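Local coordinates for protein oxidized polyvinyl alcohol hydrolase (Sphingopyxis, PDB 3WLA) that hydrolyses beta-diketones such as 4,6-nonanedione, and carries out the second step in polyvinyl alcohol breakdown by cleaving the oxidized polymer, at residues F35-P40 and T147-D152; D116-D121 and Y190-D195; E203-V208 and L251-D256. All blocks are in the same frame, centred on the assembly; numbering follows the deposited sequence.

Interaction 1: F35-P40 and T147-D152; sequences FVVVPP and TKWKLD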
loop_
_atom_site.group_PDB
_atom_site.type_symbol
_atom_site.label_atom_id
_atom_site.label_comp_id
_atom_site.label_asym_id
_atom_site.label_seq_id
_atom_site.Cartn_x
_atom_site.Cartn_y
_atom_site.Cartn_z
ATOM N N PHE A 35 -1.150 3.133 -16.282
ATOM C CA PHE A 35 -0.722 3.946 -15.120
ATOM C C PHE A 35 -0.563 5.419 -15.513
ATOM O O PHE A 35 -0.354 5.753 -16.701
ATOM C CB PHE A 35 0.574 3.384 -14.505
ATOM C CG PHE A 35 1.726 3.272 -15.473
ATOM C CD1 PHE A 35 1.999 2.083 -16.120
ATOM C CD2 PHE A 35 2.565 4.384 -15.712
ATOM C CE1 PHE A 35 3.120 1.968 -17.018
ATOM C CE2 PHE A 35 3.669 4.310 -16.580
ATOM C CZ PHE A 35 3.957 3.109 -17.238
ATOM N N VAL A 36 -0.724 6.310 -14.529
ATOM C CA VAL A 36 -0.641 7.740 -14.777
ATOM C C VAL A 36 0.665 8.297 -14.201
ATOM O O VAL A 36 0.984 8.081 -13.046
ATOM C CB VAL A 36 -1.892 8.424 -14.181
ATOM C CG1 VAL A 36 -1.879 9.906 -14.403
ATOM C CG2 VAL A 36 -3.151 7.833 -14.833
ATOM N N VAL A 37 1.430 9.000 -15.033
ATOM C CA VAL A 37 2.719 9.581 -14.628
ATOM C C VAL A 37 2.576 11.097 -14.449
ATOM O O VAL A 37 2.065 11.787 -15.346
ATOM C CB VAL A 37 3.806 9.287 -15.707
ATOM C CG1 VAL A 37 5.157 10.000 -15.341
ATOM C CG2 VAL A 37 4.049 7.774 -15.778
ATOM N N VAL A 38 2.948 11.597 -13.270
ATOM C CA VAL A 38 2.888 13.062 -12.983
ATOM C C VAL A 38 4.290 13.418 -12.531
ATOM O O VAL A 38 4.612 13.316 -11.356
ATOM C CB VAL A 38 1.882 13.400 -11.845
ATOM C CG1 VAL A 38 1.675 14.928 -11.761
ATOM C CG2 VAL A 38 0.526 12.723 -12.120
ATOM N N PRO A 39 5.171 13.824 -13.466
ATOM C CA PRO A 39 6.538 14.158 -13.047
ATOM C C PRO A 39 6.673 15.456 -12.275
ATOM O O PRO A 39 5.831 16.326 -12.348
ATOM C CB PRO A 39 7.303 14.188 -14.368
ATOM C CG PRO A 39 6.327 14.838 -15.288
ATOM C CD PRO A 39 4.958 14.148 -14.885
ATOM N N PRO A 40 7.740 15.593 -11.478
ATOM C CA PRO A 40 7.968 16.830 -10.696
ATOM C C PRO A 40 8.521 17.872 -11.696
ATOM O O PRO A 40 8.983 17.481 -12.790
ATOM C CB PRO A 40 9.016 16.384 -9.696
ATOM C CG PRO A 40 9.830 15.404 -10.507
ATOM C CD PRO A 40 8.798 14.595 -11.243
ATOM N N THR A 147 13.444 5.346 -16.911
ATOM C CA THR A 147 14.313 5.444 -18.090
ATOM C C THR A 147 14.116 6.802 -18.756
ATOM O O THR A 147 14.936 7.215 -19.563
ATOM C CB THR A 147 14.027 4.354 -19.164
ATOM O OG1 THR A 147 12.689 4.511 -19.659
ATOM C CG2 THR A 147 14.230 2.950 -18.605
ATOM N N LYS A 148 13.035 7.495 -18.437
ATOM C CA LYS A 148 12.795 8.784 -19.048
ATOM C C LYS A 148 12.957 9.952 -18.056
ATOM O O LYS A 148 13.291 11.060 -18.461
ATOM C CB LYS A 148 11.426 8.786 -19.726
ATOM C CG LYS A 148 11.058 10.119 -20.304
ATOM C CD LYS A 148 9.916 10.045 -21.329
ATOM C CE LYS A 148 9.552 11.488 -21.800
ATOM N NZ LYS A 148 8.279 11.578 -22.601
ATOM N N TRP A 149 12.735 9.710 -16.758
ATOM C CA TRP A 149 12.961 10.755 -15.733
ATOM C C TRP A 149 13.973 10.205 -14.734
ATOM O O TRP A 149 14.031 9.004 -14.533
ATOM C CB TRP A 149 11.669 11.128 -14.998
ATOM C CG TRP A 149 10.688 11.877 -15.847
ATOM C CD1 TRP A 149 10.533 13.231 -15.934
ATOM C CD2 TRP A 149 9.705 11.305 -16.713
ATOM N NE1 TRP A 149 9.497 13.542 -16.805
ATOM C CE2 TRP A 149 8.978 12.369 -17.293
ATOM C CE3 TRP A 149 9.361 9.993 -17.053
ATOM C CZ2 TRP A 149 7.935 12.151 -18.184
ATOM C CZ3 TRP A 149 8.320 9.786 -17.942
ATOM C CH2 TRP A 149 7.623 10.852 -18.493
ATOM N N LYS A 150 14.787 11.055 -14.118
ATOM C CA LYS A 150 15.760 10.547 -13.160
ATOM C C LYS A 150 15.108 10.302 -11.798
ATOM O O LYS A 150 14.661 11.243 -11.143
ATOM C CB LYS A 150 16.936 11.518 -13.016
ATOM C CG LYS A 150 17.816 11.562 -14.291
ATOM C CD LYS A 150 19.222 12.117 -14.022
ATOM C CE LYS A 150 20.285 11.269 -14.746
ATOM N NZ LYS A 150 20.485 9.873 -14.186
ATOM N N LEU A 151 15.071 9.044 -11.373
ATOM C CA LEU A 151 14.439 8.683 -10.091
ATOM C C LEU A 151 15.479 8.286 -9.022
ATOM O O LEU A 151 16.604 7.897 -9.369
ATOM C CB LEU A 151 13.442 7.525 -10.320
ATOM C CG LEU A 151 12.435 7.696 -11.468
ATOM C CD1 LEU A 151 11.538 6.463 -11.605
ATOM C CD2 LEU A 151 11.604 8.930 -11.195
ATOM N N ASP A 152 15.117 8.392 -7.737
ATOM C CA ASP A 152 16.051 8.031 -6.662
ATOM C C ASP A 152 15.797 6.577 -6.255
ATOM O O ASP A 152 14.829 6.286 -5.560
ATOM C CB ASP A 152 15.821 8.937 -5.470
ATOM C CG ASP A 152 16.784 8.657 -4.328
ATOM O OD1 ASP A 152 17.399 7.547 -4.303
ATOM O OD2 ASP A 152 16.897 9.553 -3.442
#
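The indole of Trp-149 meets Pro-39 and Val-37 over one of its faces, and the contact is van der Waals packing, with no hydrogen bond between the two segments. Pro-39 makes the closer approach. Its CB lies 3.3 Å from Trp-149 NE1 and 3.7 Å from Trp-149 CD1, while Pro-39 CG stands 3.7 Å from the same NE1, so the CB end of the proline ring sits above the NE1 rim of the indole. Val-37 serves the six-membered part: its CG1 is 4.1 Å from both CH2 and CZ3 of Trp-149, above the ring plane but shifted toward the rim. That methyl is placed opposite the backbone N (chi1 175°), which directs it at the indole.

The strand 31-38 belongs to the large mixed sheet of the alpha/beta-hydrolase fold, and Pro-39 lies just beyond its end. Trp-149 sits in the connection that leaves helix 133-145 for the short strand 151-152, so the packing joins a strand end to a helix-to-strand link.

Within its own segment, Trp-149 receives the CG of Lys-148 on the face opposite Val-37, which leaves the indole sandwiched between aliphatic groups. Met-81 of strand 81-85 touches both Val-37 and Trp-149, and Val-145 of helix 133-145 packs on Val-37 as well.

Interaction 2: D116-D121 and Y190-D195; sequences DGRAPD and YSTKDD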
loop_
_atom_site.group_PDB
_atom_site.type_symbol
_atom_site.label_atom_id
_atom_site.label_comp_id
_atom_site.label_asym_id
_atom_site.label_seq_id
_atom_site.Cartn_x
_atom_site.Cartn_y
_atom_site.Cartn_z
ATOM N N ASP A 116 -3.913 -8.639 -3.843
ATOM C CA ASP A 116 -3.305 -8.345 -2.558
ATOM C C ASP A 116 -3.263 -9.391 -1.469
ATOM O O ASP A 116 -2.750 -9.124 -0.409
ATOM C CB ASP A 116 -3.913 -7.058 -1.978
ATOM C CG ASP A 116 -5.439 -7.147 -1.802
ATOM O OD1 ASP A 116 -5.969 -8.271 -1.567
ATOM O OD2 ASP A 116 -6.109 -6.080 -1.886
ATOM N N GLY A 117 -3.773 -10.589 -1.717
ATOM C CA GLY A 117 -3.747 -11.582 -0.652
ATOM C C GLY A 117 -4.300 -12.897 -1.155
ATOM O O GLY A 117 -5.389 -12.958 -1.747
ATOM N N ARG A 118 -3.561 -13.973 -0.919
ATOM C CA ARG A 118 -4.018 -15.267 -1.409
ATOM C C ARG A 118 -5.431 -15.616 -0.869
ATOM O O ARG A 118 -5.777 -15.263 0.253
ATOM C CB ARG A 118 -3.027 -16.369 -0.954
ATOM C CG ARG A 118 -3.007 -16.553 0.568
ATOM C CD ARG A 118 -1.992 -17.692 0.958
ATOM N NE ARG A 118 -1.705 -17.688 2.385
ATOM C CZ ARG A 118 -2.292 -18.507 3.280
ATOM N NH1 ARG A 118 -3.178 -19.412 2.856
ATOM N NH2 ARG A 118 -2.062 -18.392 4.602
ATOM N N ALA A 119 -6.210 -16.309 -1.670
ATOM C CA ALA A 119 -7.535 -16.751 -1.255
ATOM C C ALA A 119 -7.330 -17.749 -0.084
ATOM O O ALA A 119 -6.317 -18.465 -0.012
ATOM C CB ALA A 119 -8.220 -17.421 -2.396
ATOM N N PRO A 120 -8.273 -17.787 0.860
ATOM C CA PRO A 120 -8.130 -18.704 1.998
ATOM C C PRO A 120 -8.186 -20.194 1.642
ATOM O O PRO A 120 -7.734 -21.034 2.405
ATOM C CB PRO A 120 -9.257 -18.268 2.945
ATOM C CG PRO A 120 -10.357 -17.788 1.953
ATOM C CD PRO A 120 -9.555 -17.049 0.881
ATOM N N ASP A 121 -8.686 -20.527 0.475
ATOM C CA ASP A 121 -8.773 -21.914 0.075
ATOM C C ASP A 121 -7.606 -22.360 -0.814
ATOM O O ASP A 121 -6.743 -21.556 -1.177
ATOM C CB ASP A 121 -10.059 -22.108 -0.671
ATOM C CG ASP A 121 -10.169 -21.181 -1.845
ATOM O OD1 ASP A 121 -10.049 -21.646 -2.976
ATOM O OD2 ASP A 121 -10.373 -19.980 -1.631
ATOM N N TYR A 190 -5.524 -9.819 6.366
ATOM C CA TYR A 190 -6.134 -11.135 6.184
ATOM C C TYR A 190 -5.493 -12.060 7.222
ATOM O O TYR A 190 -4.872 -13.050 6.894
ATOM C CB TYR A 190 -5.867 -11.684 4.782
ATOM C CG TYR A 190 -6.349 -10.788 3.678
ATOM C CD1 TYR A 190 -7.668 -10.319 3.645
ATOM C CD2 TYR A 190 -5.486 -10.428 2.613
ATOM C CE1 TYR A 190 -8.116 -9.511 2.573
ATOM C CE2 TYR A 190 -5.933 -9.633 1.551
ATOM C CZ TYR A 190 -7.237 -9.188 1.536
ATOM O OH TYR A 190 -7.678 -8.480 0.449
ATOM N N SER A 191 -5.608 -11.706 8.491
ATOM C CA SER A 191 -4.987 -12.529 9.516
ATOM C C SER A 191 -5.424 -13.961 9.508
ATOM O O SER A 191 -6.583 -14.274 9.245
ATOM C CB SER A 191 -5.231 -11.941 10.887
ATOM O OG SER A 191 -4.902 -10.583 10.847
ATOM N N THR A 192 -4.461 -14.858 9.754
ATOM C CA THR A 192 -4.765 -16.279 9.817
ATOM C C THR A 192 -4.191 -16.859 11.120
ATOM O O THR A 192 -3.528 -16.166 11.893
ATOM C CB THR A 192 -4.092 -17.060 8.710
ATOM O OG1 THR A 192 -2.676 -17.044 8.939
ATOM C CG2 THR A 192 -4.388 -16.463 7.371
ATOM N N LYS A 193 -4.467 -18.137 11.346
ATOM C CA LYS A 193 -3.893 -18.805 12.515
ATOM C C LYS A 193 -2.438 -19.079 12.135
ATOM O O LYS A 193 -2.056 -18.969 10.956
ATOM C CB LYS A 193 -4.612 -20.108 12.801
ATOM C CG LYS A 193 -5.949 -19.951 13.480
ATOM C CD LYS A 193 -6.569 -21.340 13.530
ATOM C CE LYS A 193 -8.017 -21.332 14.012
ATOM N NZ LYS A 193 -8.004 -20.516 15.263
ATOM N N ASP A 194 -1.640 -19.466 13.125
ATOM C CA ASP A 194 -0.217 -19.707 12.892
ATOM C C ASP A 194 0.055 -20.706 11.791
ATOM O O ASP A 194 1.065 -20.584 11.086
ATOM C CB ASP A 194 0.505 -20.161 14.173
ATOM C CG ASP A 194 0.718 -19.032 15.175
ATOM O OD1 ASP A 194 0.469 -17.841 14.905
ATOM O OD2 ASP A 194 1.152 -19.338 16.285
ATOM N N ASP A 195 -0.822 -21.679 11.608
ATOM C CA ASP A 195 -0.595 -22.662 10.548
ATOM C C ASP A 195 -1.069 -22.154 9.171
ATOM O O ASP A 195 -1.020 -22.870 8.172
ATOM C CB ASP A 195 -1.272 -24.003 10.891
ATOM C CG ASP A 195 -2.790 -23.917 10.873
ATOM O OD1 ASP A 195 -3.293 -22.776 10.817
ATOM O OD2 ASP A 195 -3.476 -24.990 10.924
HETATM O O HOH W 1 -7.997 -5.561 0.264
HETATM O O HOH W 2 -1.090 -16.614 6.319
#
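Gly-117 and Tyr-190 bring the two backbones closest, with 7.3 Å between their CA atoms, and neither segment forms a regular helix or strand. The glycine runs extended, whereas Tyr-190 opens its segment in a left-handed backbone conformation, with its CB directed toward the loop 116-121. Gly-117 CA lies 3.7 Å from Tyr-190 CE2. With no side chain at this position, the ring of Tyr-190 can come right up against the backbone.

Beyond the glycine, the phenol reaches Asp-116. Tyr-190 OH donates a hydrogen bond to Asp-116 OD1 across 2.7 Å. The hydroxyl meets this oxygen from above the carboxylate plane, 41° out of it, and the carboxylate and ring planes are 50° apart. Asp-116 CG stands between its backbone N and carbonyl carbon (chi1 58°), which brings the carboxylate to the phenol although the CB does not point at it. A water bridges the pair, donating to Asp-116 OD2 and to Tyr-190 OH at 2.9 Å each. Both carboxylate oxygens are therefore engaged, and the phenol oxygen takes part in two bonds.

Both segments lie in loops that follow strands 81-85 and 181-185 of the alpha/beta-hydrolase sheet. Asp-116 packs on helix 163-174, which follows the predicted nucleophile Ser-162, and its side chain lies about 8 Å from that of this serine, consistent with a place in the second shell of the active site.

Farther along, the contact is looser and mediated by water. Arg-118 NH2 stands 4.1 Å from Thr-192 CG2, and a second water, in the guanidinium plane, accepts from Arg-118 NH2 and donates to Thr-192 OG1. The same NH2 also bonds to the carbonyl O of Gly-196, while Thr-192 OG1 donates to the carbonyl O of Lys-193.

Interaction 3: E203-V208 and L251-D256; sequences ETRKMV and LGLCSD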
loop_
_atom_site.group_PDB
_atom_site.type_symbol
_atom_site.label_atom_id
_atom_site.label_comp_id
_atom_site.label_asym_id
_atom_site.label_seq_id
_atom_site.Cartn_x
_atom_site.Cartn_y
_atom_site.Cartn_z
ATOM N N GLU A 203 -14.498 -14.358 14.435
ATOM C CA GLU A 203 -13.504 -15.084 15.215
ATOM C C GLU A 203 -12.145 -14.388 14.999
ATOM O O GLU A 203 -11.374 -14.179 15.939
ATOM C CB GLU A 203 -13.438 -16.547 14.737
ATOM C CG GLU A 203 -12.759 -17.513 15.797
ATOM C CD GLU A 203 -12.452 -18.965 15.279
ATOM O OE1 GLU A 203 -13.378 -19.642 14.731
ATOM O OE2 GLU A 203 -11.283 -19.437 15.442
ATOM N N THR A 204 -11.868 -13.999 13.748
ATOM C CA THR A 204 -10.597 -13.344 13.438
ATOM C C THR A 204 -10.452 -12.083 14.228
ATOM O O THR A 204 -9.382 -11.849 14.779
ATOM C CB THR A 204 -10.428 -13.041 11.943
ATOM O OG1 THR A 204 -10.340 -14.267 11.243
ATOM C CG2 THR A 204 -9.126 -12.293 11.678
ATOM N N ARG A 205 -11.527 -11.291 14.330
ATOM C CA ARG A 205 -11.477 -10.035 15.108
ATOM C C ARG A 205 -11.192 -10.340 16.564
ATOM O O ARG A 205 -10.438 -9.627 17.245
ATOM C CB ARG A 205 -12.824 -9.284 15.098
ATOM C CG ARG A 205 -12.829 -8.006 14.392
ATOM C CD ARG A 205 -13.795 -6.985 14.947
ATOM N NE ARG A 205 -15.180 -7.406 14.969
ATOM C CZ ARG A 205 -16.214 -6.570 14.800
ATOM N NH1 ARG A 205 -17.462 -7.017 14.855
ATOM N NH2 ARG A 205 -15.994 -5.295 14.512
ATOM N N LYS A 206 -11.872 -11.368 17.057
ATOM C CA LYS A 206 -11.720 -11.704 18.458
ATOM C C LYS A 206 -10.323 -12.265 18.730
ATOM O O LYS A 206 -9.669 -11.796 19.654
ATOM C CB LYS A 206 -12.818 -12.686 18.931
ATOM C CG LYS A 206 -14.246 -12.152 18.793
ATOM C CD LYS A 206 -15.247 -13.004 19.596
ATOM C CE LYS A 206 -16.709 -12.563 19.384
ATOM N NZ LYS A 206 -16.997 -11.158 19.810
ATOM N N MET A 207 -9.836 -13.196 17.908
ATOM C CA MET A 207 -8.516 -13.747 18.235
ATOM C C MET A 207 -7.444 -12.660 18.290
ATOM O O MET A 207 -6.536 -12.719 19.137
ATOM C CB MET A 207 -8.148 -14.907 17.303
ATOM C CG MET A 207 -7.870 -14.565 15.853
ATOM S SD MET A 207 -7.655 -16.054 14.899
ATOM C CE MET A 207 -6.533 -15.445 13.580
ATOM N N VAL A 208 -7.568 -11.624 17.452
ATOM C CA VAL A 208 -6.570 -10.584 17.483
ATOM C C VAL A 208 -6.743 -9.715 18.719
ATOM O O VAL A 208 -5.750 -9.383 19.380
ATOM C CB VAL A 208 -6.586 -9.711 16.205
ATOM C CG1 VAL A 208 -5.797 -8.454 16.457
ATOM C CG2 VAL A 208 -5.936 -10.458 15.051
ATOM N N LEU A 251 -23.347 -9.703 3.024
ATOM C CA LEU A 251 -21.999 -9.722 3.608
ATOM C C LEU A 251 -21.847 -8.867 4.848
ATOM O O LEU A 251 -21.176 -9.261 5.838
ATOM C CB LEU A 251 -20.972 -9.223 2.586
ATOM C CG LEU A 251 -20.203 -10.280 1.875
ATOM C CD1 LEU A 251 -19.099 -9.614 1.050
ATOM C CD2 LEU A 251 -19.580 -11.211 2.939
ATOM N N GLY A 252 -22.426 -7.676 4.786
ATOM C CA GLY A 252 -22.327 -6.760 5.902
ATOM C C GLY A 252 -20.893 -6.297 6.227
ATOM O O GLY A 252 -20.071 -5.985 5.353
ATOM N N LEU A 253 -20.619 -6.212 7.522
ATOM C CA LEU A 253 -19.317 -5.802 7.984
ATOM C C LEU A 253 -18.323 -6.906 7.686
ATOM O O LEU A 253 -18.400 -7.990 8.252
ATOM C CB LEU A 253 -19.379 -5.586 9.484
ATOM C CG LEU A 253 -18.063 -5.203 10.159
ATOM C CD1 LEU A 253 -17.452 -3.881 9.546
ATOM C CD2 LEU A 253 -18.384 -5.007 11.619
ATOM N N CYS A 254 -17.400 -6.683 6.783
ATOM C CA CYS A 254 -16.448 -7.750 6.573
ATOM C C CYS A 254 -14.964 -7.428 6.803
ATOM O O CYS A 254 -14.156 -8.325 6.675
ATOM C CB CYS A 254 -16.674 -8.408 5.226
ATOM S SG CYS A 254 -16.957 -7.272 3.922
ATOM N N SER A 255 -14.601 -6.168 7.068
ATOM C CA SER A 255 -13.225 -5.830 7.423
ATOM C C SER A 255 -13.279 -4.765 8.520
ATOM O O SER A 255 -14.058 -3.799 8.427
ATOM C CB SER A 255 -12.439 -5.216 6.269
ATOM O OG SER A 255 -12.113 -6.190 5.316
ATOM N N ASP A 256 -12.467 -4.949 9.554
ATOM C CA ASP A 256 -12.373 -3.979 10.629
ATOM C C ASP A 256 -10.884 -3.642 10.642
ATOM O O ASP A 256 -10.051 -4.499 10.924
ATOM C CB ASP A 256 -12.788 -4.652 11.921
ATOM C CG ASP A 256 -12.612 -3.755 13.138
ATOM O OD1 ASP A 256 -11.895 -2.746 13.128
ATOM O OD2 ASP A 256 -13.201 -4.113 14.146
#
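Arg-205 and Asp-256 form a salt bridge that rests on a single oxygen. Arg-205 NH2 donates to Asp-256 OD2 over 3.1 Å, and the bond is nearly straight, with an N-H...O angle of 175°. The oxygen lies in the guanidinium plane, at its edge, yet the carboxylate is turned almost perpendicular to that plane (81°), so the two groups do not pair in the flat, two-bond manner. NH2 reaches OD2 on its anti side, tilted 28° out of the carboxylate plane. The arginine chain bends at chi2 and chi3, which brings NH2 to the carboxylate; CD passes close beside the same oxygen.

Leu-253 adds a van der Waals contact: its CD2 meets the guanidinium obliquely, 3.8 Å from Arg-205 NH2 and 3.9 Å from Arg-205 NH1.

In the next shell, each charged group has a second partner. Arg-205 NH1 bonds to the side-chain oxygen OE1 of Gln-202, one turn earlier in the helix. Asp-256 directs OD1 to the backbone N of Arg-258, which leaves OD2 for the arginine. Phe-201, at the start of helix 201-210, touches both Leu-253 and Asp-256, and Pro-259 of helix 257-269 packs on Arg-205.

Asp-256, through OD1 and the N of Arg-258, is the N-cap residue of helix 257-269. It ends strand 253-256, which pairs with strand 244-246 in a small antiparallel sheet and carries a classic beta bulge, with Cys-254 and Ser-255 together set against Trp-245 of the neighbouring strand.

In the fold
Following the chain, interaction 1 opens on strand 31-38 and closes 107 residues later, just after helix 133-145, tying the strand end to the run into strand 151-152. Interaction 2 opens inside that loop, at 116-121, and closes at 190-195, so the two cross; even so they lie on opposite sides of the chain's centre, with centres 35 Å apart. Interaction 3 follows in series, joining helix 201-210 to the small sheet before helix 257-269. It touches interaction 2: Met-207 CE packs 3.5 Å from Thr-192 O, and a long, weak ion pair links Lys-193 with Glu-203. Both lie on the same side of the chain's centre, their own centres 13 Å apart.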